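Local coordinates for metallocarboxypeptidase (Trypanosoma cruzi, PDB 3DWC), which probably releases C-terminal amino acids other than proline from peptides, acting as a metal-dependent carboxypeptidase of the M32 family with cobalt bound in this crystal, at residues B[159-167]-B[290-298]; B[272-280]-B[459-470]. One frame throughout, in Å; residues are numbered along the deposited sequence.

Contact 1 of 2, residues B[159-167]-B[290-298]. With CO (cobalt (II) ion), chain Q.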
loop_
_atom_site.group_PDB
_atom_site.type_symbol
_atom_site.label_atom_id
_atom_site.label_comp_id
_atom_site.label_asym_id
_atom_site.label_seq_id
_atom_site.Cartn_x
_atom_site.Cartn_y
_atom_site.Cartn_z
ATOM N N VAL B 159 -23.200 4.439 -21.498
ATOM C CA VAL B 159 -23.610 5.184 -20.304
ATOM C C VAL B 159 -23.988 4.208 -19.177
ATOM O O VAL B 159 -23.707 4.457 -18.007
ATOM C CB VAL B 159 -24.761 6.155 -20.609
ATOM C CG1 VAL B 159 -25.329 6.750 -19.308
ATOM C CG2 VAL B 159 -24.264 7.274 -21.583
ATOM N N ASP B 160 -24.586 3.088 -19.563
ATOM C CA ASP B 160 -24.955 2.018 -18.654
ATOM C C ASP B 160 -23.785 1.468 -17.840
ATOM O O ASP B 160 -24.018 0.951 -16.768
ATOM C CB ASP B 160 -25.610 0.873 -19.440
ATOM C CG ASP B 160 -26.215 -0.206 -18.535
ATOM O OD1 ASP B 160 -27.295 0.024 -17.941
ATOM O OD2 ASP B 160 -25.602 -1.293 -18.419
ATOM N N ILE B 161 -22.554 1.578 -18.339
ATOM C CA ILE B 161 -21.383 1.142 -17.585
ATOM C C ILE B 161 -21.326 1.870 -16.232
ATOM O O ILE B 161 -21.080 1.256 -15.166
ATOM C CB ILE B 161 -20.046 1.391 -18.381
ATOM C CG1 ILE B 161 -20.019 0.612 -19.682
ATOM C CG2 ILE B 161 -18.810 1.006 -17.547
ATOM C CD1 ILE B 161 -18.823 1.007 -20.627
ATOM N N TYR B 162 -21.606 3.166 -16.285
ATOM C CA TYR B 162 -21.458 4.055 -15.165
ATOM C C TYR B 162 -22.780 4.347 -14.464
ATOM O O TYR B 162 -22.794 4.678 -13.283
ATOM C CB TYR B 162 -20.892 5.359 -15.677
ATOM C CG TYR B 162 -19.674 5.169 -16.494
ATOM C CD1 TYR B 162 -18.480 4.735 -15.912
ATOM C CD2 TYR B 162 -19.687 5.418 -17.863
ATOM C CE1 TYR B 162 -17.351 4.553 -16.688
ATOM C CE2 TYR B 162 -18.555 5.231 -18.637
ATOM C CZ TYR B 162 -17.412 4.803 -18.054
ATOM O OH TYR B 162 -16.312 4.632 -18.851
ATOM N N GLU B 163 -23.875 4.246 -15.200
ATOM C CA GLU B 163 -25.190 4.654 -14.714
ATOM C C GLU B 163 -26.215 3.578 -15.061
ATOM O O GLU B 163 -26.996 3.744 -15.982
ATOM C CB GLU B 163 -25.562 6.025 -15.323
ATOM C CG GLU B 163 -26.604 6.787 -14.523
ATOM C CD GLU B 163 -26.154 7.115 -13.100
ATOM O OE1 GLU B 163 -25.023 7.577 -12.947
ATOM O OE2 GLU B 163 -26.935 6.902 -12.126
ATOM N N PRO B 164 -26.199 2.457 -14.326
ATOM C CA PRO B 164 -27.022 1.305 -14.639
ATOM C C PRO B 164 -28.480 1.696 -14.890
ATOM O O PRO B 164 -29.094 2.345 -14.042
ATOM C CB PRO B 164 -26.927 0.430 -13.371
ATOM C CG PRO B 164 -25.724 0.862 -12.658
ATOM C CD PRO B 164 -25.351 2.241 -13.137
ATOM N N GLY B 165 -29.027 1.313 -16.042
ATOM C CA GLY B 165 -30.448 1.472 -16.292
ATOM C C GLY B 165 -30.854 2.832 -16.823
ATOM O O GLY B 165 -32.025 3.046 -17.091
ATOM N N MET B 166 -29.890 3.740 -16.990
ATOM C CA MET B 166 -30.166 5.058 -17.572
ATOM C C MET B 166 -30.306 4.920 -19.091
ATOM O O MET B 166 -29.413 4.366 -19.755
ATOM C CB MET B 166 -29.042 6.043 -17.275
ATOM C CG MET B 166 -29.187 7.391 -17.989
ATOM S SD MET B 166 -30.702 8.279 -17.555
ATOM C CE MET B 166 -30.245 8.740 -15.893
ATOM N N THR B 167 -31.425 5.414 -19.625
ATOM C CA THR B 167 -31.668 5.363 -21.066
ATOM C C THR B 167 -31.303 6.690 -21.729
ATOM O O THR B 167 -31.324 7.745 -21.073
ATOM C CB THR B 167 -33.121 5.083 -21.353
ATOM O OG1 THR B 167 -33.904 6.191 -20.913
ATOM C CG2 THR B 167 -33.581 3.823 -20.640
ATOM N N MET B 290 -22.553 -2.421 -2.959
ATOM C CA MET B 290 -21.770 -1.459 -3.706
ATOM C C MET B 290 -22.571 -0.185 -4.033
ATOM O O MET B 290 -23.800 -0.223 -4.115
ATOM C CB MET B 290 -21.385 -2.061 -5.030
ATOM C CG MET B 290 -20.688 -3.366 -4.886
ATOM S SD MET B 290 -19.428 -3.514 -6.125
ATOM C CE MET B 290 -18.303 -2.381 -5.304
ATOM N N ALA B 291 -21.864 0.939 -4.185
ATOM C CA ALA B 291 -22.466 2.167 -4.708
ATOM C C ALA B 291 -23.338 1.879 -5.923
ATOM O O ALA B 291 -22.996 1.054 -6.736
ATOM C CB ALA B 291 -21.411 3.175 -5.026
ATOM N N ARG B 292 -24.522 2.509 -5.994
ATOM C CA ARG B 292 -25.501 2.173 -7.011
ATOM C C ARG B 292 -25.061 2.669 -8.387
ATOM O O ARG B 292 -25.249 1.986 -9.374
ATOM C CB ARG B 292 -26.890 2.709 -6.611
ATOM C CG ARG B 292 -27.957 2.662 -7.696
ATOM C CD ARG B 292 -28.461 1.260 -7.931
ATOM N NE ARG B 292 -27.550 0.510 -8.782
ATOM C CZ ARG B 292 -27.718 -0.783 -9.070
ATOM N NH1 ARG B 292 -28.773 -1.444 -8.609
ATOM N NH2 ARG B 292 -26.833 -1.399 -9.820
ATOM N N SER B 293 -24.475 3.858 -8.451
ATOM C CA SER B 293 -24.034 4.417 -9.727
ATOM C C SER B 293 -23.092 5.576 -9.480
ATOM O O SER B 293 -22.956 6.052 -8.329
ATOM C CB SER B 293 -25.238 4.881 -10.578
ATOM O OG SER B 293 -25.701 6.148 -10.154
ATOM N N LEU B 294 -22.466 6.067 -10.556
ATOM C CA LEU B 294 -21.574 7.204 -10.421
ATOM C C LEU B 294 -22.355 8.459 -10.165
ATOM O O LEU B 294 -21.871 9.344 -9.472
ATOM C CB LEU B 294 -20.677 7.405 -11.637
ATOM C CG LEU B 294 -19.275 6.806 -11.597
ATOM C CD1 LEU B 294 -19.241 5.324 -11.135
ATOM C CD2 LEU B 294 -18.639 6.909 -13.002
ATOM N N GLY B 295 -23.576 8.540 -10.698
ATOM C CA GLY B 295 -24.452 9.662 -10.411
ATOM C C GLY B 295 -24.920 9.627 -8.952
ATOM O O GLY B 295 -24.974 10.658 -8.271
ATOM N N VAL B 296 -25.267 8.455 -8.456
ATOM C CA VAL B 296 -25.563 8.366 -7.031
ATOM C C VAL B 296 -24.327 8.684 -6.181
ATOM O O VAL B 296 -24.439 9.454 -5.244
ATOM C CB VAL B 296 -26.261 7.032 -6.638
ATOM C CG1 VAL B 296 -26.480 6.965 -5.111
ATOM C CG2 VAL B 296 -27.550 6.887 -7.425
ATOM N N HIS B 297 -23.137 8.249 -6.595
ATOM C CA HIS B 297 -21.905 8.530 -5.833
ATOM C C HIS B 297 -21.589 10.030 -5.811
ATOM O O HIS B 297 -21.380 10.629 -4.736
ATOM C CB HIS B 297 -20.736 7.736 -6.416
ATOM C CG HIS B 297 -19.869 7.114 -5.381
ATOM N ND1 HIS B 297 -19.413 7.811 -4.286
ATOM C CD2 HIS B 297 -19.488 5.831 -5.201
ATOM C CE1 HIS B 297 -18.702 7.003 -3.521
ATOM N NE2 HIS B 297 -18.736 5.790 -4.053
ATOM N N GLU B 298 -21.597 10.649 -6.992
ATOM C CA GLU B 298 -21.305 12.080 -7.133
ATOM C C GLU B 298 -22.432 12.895 -6.503
ATOM O O GLU B 298 -22.212 14.028 -6.083
ATOM C CB GLU B 298 -21.080 12.443 -8.624
ATOM C CG GLU B 298 -20.635 13.866 -8.852
ATOM C CD GLU B 298 -19.185 14.133 -8.436
ATOM O OE1 GLU B 298 -18.655 15.221 -8.782
ATOM O OE2 GLU B 298 -18.566 13.263 -7.809
HETATM CO CO CO Q . -16.478 13.242 -7.123
HETATM O O HOH W 1 -16.196 14.216 -8.610
HETATM O O HOH W 2 -14.234 13.248 -6.875
HETATM O O HOH W 3 -15.952 11.855 -8.720
#
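Glu163 turns its carboxylate onto the first turn of helix 294-309, the tight part of the contact. Glu163 OE1 accepts from Gly295 N at 2.8 Å on its syn lone pair, but bent (140° at the hydrogen). Ser293 OG lies 2.4 Å from Glu163 OE2, so short that the length is doubtful; the Gly295 N bond and one from Leu294 N to Tyr162 O, 3.1 Å, carry the grip. Glu163 CG stands anti to the backbone N (chi1 -158°), and a bend at chi2 brings the acid to the helix end. Ser293 is the N-cap: its OG accepts from Val296 N at 2.9 Å and 172°.

The flanks are looser, Tyr162, Leu294 and Pro164 being partly exposed. Leu294 CD2 rests 3.6 Å from Tyr162 CD1, the side chains alongside each other, while Pro164 CG lies 3.8 Å from NH2 of the buried Arg292, whose guanidinium is held by Glu86 and Leu473 O although NE has no partner in the model.

One turn on, Glu298 OE2 binds cobalt at 2.2 Å, with His267 and His271 completing the protein ligands. An acid facing the N-terminus of this metal-binding helix would probably be stabilised as a carboxylate by the helix dipole.

Contact 2 of 2, residues B[272-280]-B[459-470]; sequences AKYEQNCGP and LAKQNEKIWQHG
This is a buried helix-to-helix contact continuing into the loops beyond: the C-terminal end of helix 259-276, which carries the HExxH zincin-type motif with the cobalt ligands His267 and His271, meets the end of helix 456-467. The short helical segments cross at -61°, their axes 10.6 Å apart at closest approach.

Trp467 is central. Over one face of its indole lie Tyr274 CA, 3.9 Å from the five-membered ring centroid, and Lys273 CB, at the same distance from the six-membered one, both CH-pi contacts; Gln462 CB covers the opposite face. The Tyr274 ring is nearly parallel to the indole but slid aside, so the two barely overlap. With CG beside the backbone N, Trp467 lays its ring against helix 259-276, and Gln300 of helix 294-309 accepts from NE1. Asn277 runs alongside the six-membered ring, its amide 25° from the indole plane, and is steadied by a bond from ND2 to Lys273 O.

Beyond helix 259-276 the chain closes on the other segment's end: Gly279 N donates to Trp467 O at 3.0 Å, 168° at the hydrogen, and Gly279 CA makes a CA-H...O contact of 3.2 Å with Gln468 O. Tyr274 OH accepts from Arg292 N and donates to a water at 2.7 Å that in turn donates to Ile466 O and Gly470 O; a second water donates to Asn277 O and Asn463 OD1, 2.6 Å from each.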
loop_
_atom_site.group_PDB
_atom_site.type_symbol
_atom_site.label_atom_id
_atom_site.label_comp_id
_atom_site.label_asym_id
_atom_site.label_seq_id
_atom_site.Cartn_x
_atom_site.Cartn_y
_atom_site.Cartn_z
ATOM N N ALA B 272 -16.590 9.231 0.603
ATOM C CA ALA B 272 -16.140 8.337 1.668
ATOM C C ALA B 272 -17.254 7.868 2.566
ATOM O O ALA B 272 -17.276 6.692 2.986
ATOM C CB ALA B 272 -15.047 9.018 2.522
ATOM N N LYS B 273 -18.161 8.772 2.902
ATOM C CA LYS B 273 -19.257 8.411 3.824
ATOM C C LYS B 273 -20.131 7.358 3.182
ATOM O O LYS B 273 -20.640 6.459 3.855
ATOM C CB LYS B 273 -20.101 9.638 4.169
ATOM C CG LYS B 273 -19.378 10.727 5.050
ATOM C CD LYS B 273 -18.984 10.208 6.448
ATOM C CE LYS B 273 -20.232 9.956 7.349
ATOM N NZ LYS B 273 -19.844 9.416 8.682
ATOM N N TYR B 274 -20.311 7.443 1.877
ATOM C CA TYR B 274 -21.064 6.422 1.163
ATOM C C TYR B 274 -20.345 5.070 1.262
ATOM O O TYR B 274 -20.940 4.062 1.716
ATOM C CB TYR B 274 -21.293 6.857 -0.282
ATOM C CG TYR B 274 -22.303 6.102 -1.132
ATOM C CD1 TYR B 274 -23.130 5.104 -0.628
ATOM C CD2 TYR B 274 -22.447 6.435 -2.453
ATOM C CE1 TYR B 274 -24.100 4.450 -1.493
ATOM C CE2 TYR B 274 -23.363 5.781 -3.305
ATOM C CZ TYR B 274 -24.191 4.805 -2.801
ATOM O OH TYR B 274 -25.095 4.211 -3.641
ATOM N N GLU B 275 -19.060 5.069 0.892
ATOM C CA GLU B 275 -18.230 3.864 0.950
ATOM C C GLU B 275 -18.166 3.246 2.363
ATOM O O GLU B 275 -18.320 2.014 2.502
ATOM C CB GLU B 275 -16.831 4.148 0.378
ATOM C CG GLU B 275 -16.848 4.476 -1.132
ATOM C CD GLU B 275 -17.263 3.270 -1.980
ATOM O OE1 GLU B 275 -17.967 3.410 -3.007
ATOM O OE2 GLU B 275 -16.894 2.153 -1.604
ATOM N N GLN B 276 -18.018 4.074 3.414
ATOM C CA GLN B 276 -17.841 3.568 4.777
ATOM C C GLN B 276 -19.112 3.011 5.357
ATOM O O GLN B 276 -19.065 2.277 6.363
ATOM C CB GLN B 276 -17.350 4.679 5.755
ATOM C CG GLN B 276 -15.918 5.132 5.520
ATOM C CD GLN B 276 -15.342 5.901 6.692
ATOM O OE1 GLN B 276 -16.050 6.694 7.382
ATOM N NE2 GLN B 276 -14.060 5.622 6.981
ATOM N N ASN B 277 -20.250 3.432 4.793
ATOM C CA ASN B 277 -21.539 3.007 5.266
ATOM C C ASN B 277 -22.359 2.237 4.260
ATOM O O ASN B 277 -23.576 2.096 4.449
ATOM C CB ASN B 277 -22.317 4.206 5.771
ATOM C CG ASN B 277 -21.638 4.846 6.933
ATOM O OD1 ASN B 277 -21.788 4.380 8.059
ATOM N ND2 ASN B 277 -20.827 5.867 6.668
ATOM N N CYS B 278 -21.706 1.679 3.248
ATOM C CA CYS B 278 -22.428 1.020 2.174
ATOM C C CYS B 278 -23.015 -0.295 2.657
ATOM O O CYS B 278 -22.290 -1.165 3.119
ATOM C CB CYS B 278 -21.532 0.823 0.928
ATOM S SG CYS B 278 -22.484 0.465 -0.566
ATOM N N GLY B 279 -24.330 -0.453 2.544
ATOM C CA GLY B 279 -24.946 -1.768 2.729
ATOM C C GLY B 279 -25.326 -2.469 1.442
ATOM O O GLY B 279 -24.940 -2.063 0.376
ATOM N N PRO B 280 -26.140 -3.524 1.517
ATOM C CA PRO B 280 -26.792 -4.028 2.704
ATOM C C PRO B 280 -25.879 -4.825 3.649
ATOM O O PRO B 280 -25.011 -5.544 3.229
ATOM C CB PRO B 280 -27.951 -4.890 2.147
ATOM C CG PRO B 280 -27.589 -5.227 0.754
ATOM C CD PRO B 280 -26.476 -4.307 0.310
ATOM N N LEU B 459 -26.711 13.456 8.171
ATOM C CA LEU B 459 -25.972 12.279 7.743
ATOM C C LEU B 459 -26.832 11.039 7.964
ATOM O O LEU B 459 -26.803 10.139 7.143
ATOM C CB LEU B 459 -24.605 12.140 8.464
ATOM C CG LEU B 459 -23.639 13.328 8.348
ATOM C CD1 LEU B 459 -22.461 13.180 9.289
ATOM C CD2 LEU B 459 -23.205 13.493 6.864
ATOM N N ALA B 460 -27.633 11.012 9.035
ATOM C CA ALA B 460 -28.499 9.880 9.291
ATOM C C ALA B 460 -29.553 9.670 8.211
ATOM O O ALA B 460 -29.839 8.540 7.820
ATOM C CB ALA B 460 -29.170 9.986 10.654
ATOM N N LYS B 461 -30.124 10.756 7.722
ATOM C CA LYS B 461 -31.084 10.678 6.589
ATOM C C LYS B 461 -30.418 10.145 5.323
ATOM O O LYS B 461 -31.017 9.372 4.586
ATOM C CB LYS B 461 -31.655 12.051 6.250
ATOM C CG LYS B 461 -32.665 12.593 7.184
ATOM C CD LYS B 461 -34.032 11.884 7.033
ATOM C CE LYS B 461 -35.009 12.316 8.148
ATOM N NZ LYS B 461 -36.357 11.700 7.969
ATOM N N GLN B 462 -29.201 10.588 5.061
ATOM C CA GLN B 462 -28.412 10.065 3.900
ATOM C C GLN B 462 -28.149 8.548 4.018
ATOM O O GLN B 462 -28.185 7.801 3.037
ATOM C CB GLN B 462 -27.070 10.751 3.797
ATOM C CG GLN B 462 -27.095 12.158 3.217
ATOM C CD GLN B 462 -25.736 12.718 3.037
ATOM O OE1 GLN B 462 -25.177 13.352 3.973
ATOM N NE2 GLN B 462 -25.168 12.563 1.798
ATOM N N ASN B 463 -27.906 8.118 5.247
ATOM C CA ASN B 463 -27.560 6.751 5.517
ATOM C C ASN B 463 -28.781 5.906 5.302
ATOM O O ASN B 463 -28.702 4.866 4.643
ATOM C CB ASN B 463 -26.996 6.632 6.927
ATOM C CG ASN B 463 -26.441 5.216 7.260
ATOM O OD1 ASN B 463 -25.800 4.563 6.448
ATOM N ND2 ASN B 463 -26.685 4.780 8.487
ATOM N N GLU B 464 -29.908 6.354 5.844
ATOM C CA GLU B 464 -31.161 5.658 5.706
ATOM C C GLU B 464 -31.607 5.612 4.254
ATOM O O GLU B 464 -32.049 4.580 3.776
ATOM C CB GLU B 464 -32.289 6.280 6.601
ATOM C CG GLU B 464 -33.724 6.276 5.908
ATOM C CD GLU B 464 -34.732 7.218 6.574
ATOM O OE1 GLU B 464 -34.875 7.104 7.829
ATOM O OE2 GLU B 464 -35.413 8.044 5.855
ATOM N N LYS B 465 -31.574 6.750 3.592
ATOM C CA LYS B 465 -32.158 6.861 2.260
ATOM C C LYS B 465 -31.326 6.244 1.158
ATOM O O LYS B 465 -31.876 5.719 0.185
ATOM C CB LYS B 465 -32.463 8.328 1.891
ATOM C CG LYS B 465 -33.604 8.899 2.681
ATOM C CD LYS B 465 -33.755 10.434 2.471
ATOM C CE LYS B 465 -34.934 10.943 3.285
ATOM N NZ LYS B 465 -36.254 10.253 2.933
ATOM N N ILE B 466 -30.015 6.320 1.305
ATOM C CA ILE B 466 -29.129 5.944 0.251
ATOM C C ILE B 466 -28.119 4.903 0.705
ATOM O O ILE B 466 -28.087 3.802 0.150
ATOM C CB ILE B 466 -28.363 7.151 -0.344
ATOM C CG1 ILE B 466 -29.347 8.231 -0.833
ATOM C CG2 ILE B 466 -27.434 6.658 -1.452
ATOM C CD1 ILE B 466 -30.314 7.752 -1.942
ATOM N N TRP B 467 -27.277 5.248 1.676
ATOM C CA TRP B 467 -26.057 4.451 1.893
ATOM C C TRP B 467 -26.362 3.019 2.267
ATOM O O TRP B 467 -25.734 2.119 1.764
ATOM C CB TRP B 467 -25.049 5.088 2.868
ATOM C CG TRP B 467 -24.747 6.535 2.681
ATOM C CD1 TRP B 467 -24.802 7.243 1.526
ATOM C CD2 TRP B 467 -24.279 7.435 3.680
ATOM N NE1 TRP B 467 -24.413 8.550 1.747
ATOM C CE2 TRP B 467 -24.113 8.690 3.078
ATOM C CE3 TRP B 467 -24.028 7.310 5.050
ATOM C CZ2 TRP B 467 -23.690 9.804 3.788
ATOM C CZ3 TRP B 467 -23.641 8.440 5.766
ATOM C CH2 TRP B 467 -23.484 9.656 5.138
ATOM N N GLN B 468 -27.368 2.765 3.093
ATOM C CA GLN B 468 -27.598 1.382 3.566
ATOM C C GLN B 468 -28.111 0.416 2.498
ATOM O O GLN B 468 -28.039 -0.779 2.694
ATOM C CB GLN B 468 -28.598 1.339 4.717
ATOM C CG GLN B 468 -30.041 1.678 4.283
ATOM C CD GLN B 468 -31.024 1.374 5.389
ATOM O OE1 GLN B 468 -30.788 0.446 6.135
ATOM N NE2 GLN B 468 -32.137 2.120 5.476
ATOM N N HIS B 469 -28.624 0.946 1.386
ATOM C CA HIS B 469 -29.206 0.122 0.331
ATOM C C HIS B 469 -28.188 -0.403 -0.726
ATOM O O HIS B 469 -28.469 -1.381 -1.437
ATOM C CB HIS B 469 -30.335 0.919 -0.328
ATOM C CG HIS B 469 -31.422 1.305 0.637
ATOM N ND1 HIS B 469 -32.211 0.368 1.265
ATOM C CD2 HIS B 469 -31.838 2.514 1.087
ATOM C CE1 HIS B 469 -33.078 0.989 2.053
ATOM N NE2 HIS B 469 -32.852 2.290 1.982
ATOM N N GLY B 470 -27.003 0.193 -0.795
ATOM C CA GLY B 470 -26.065 -0.052 -1.896
ATOM C C GLY B 470 -26.728 -0.261 -3.258
ATOM O O GLY B 470 -27.337 0.659 -3.802
HETATM O O HOH W 4 -27.239 3.116 -2.532
HETATM O O HOH W 5 -25.293 1.993 6.430
#

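How the contacts relate
Both contacts are buried, but contact 1 lies nearer the centre of the chain, about 10 Å from it (centre to centre) against 16 Å for contact 2. Contact 1 holds the metal ligand Glu298; contact 2 holds none, but its first segment ends the helix that carries His267 and His271. Contact 1 buries 290 Å² and depends on polar groups at a helix start; contact 2 buries 532 Å² at two helix ends, Trp467 giving the largest single share, with waters bridging its polar atoms. The two meet directly, with His297 NE2 2.7 Å from Glu275 OE1 and Arg292 N 3.0 Å from Tyr274 OH, both probable hydrogen bonds, while Val296 CG1 packs on the same hydroxyl.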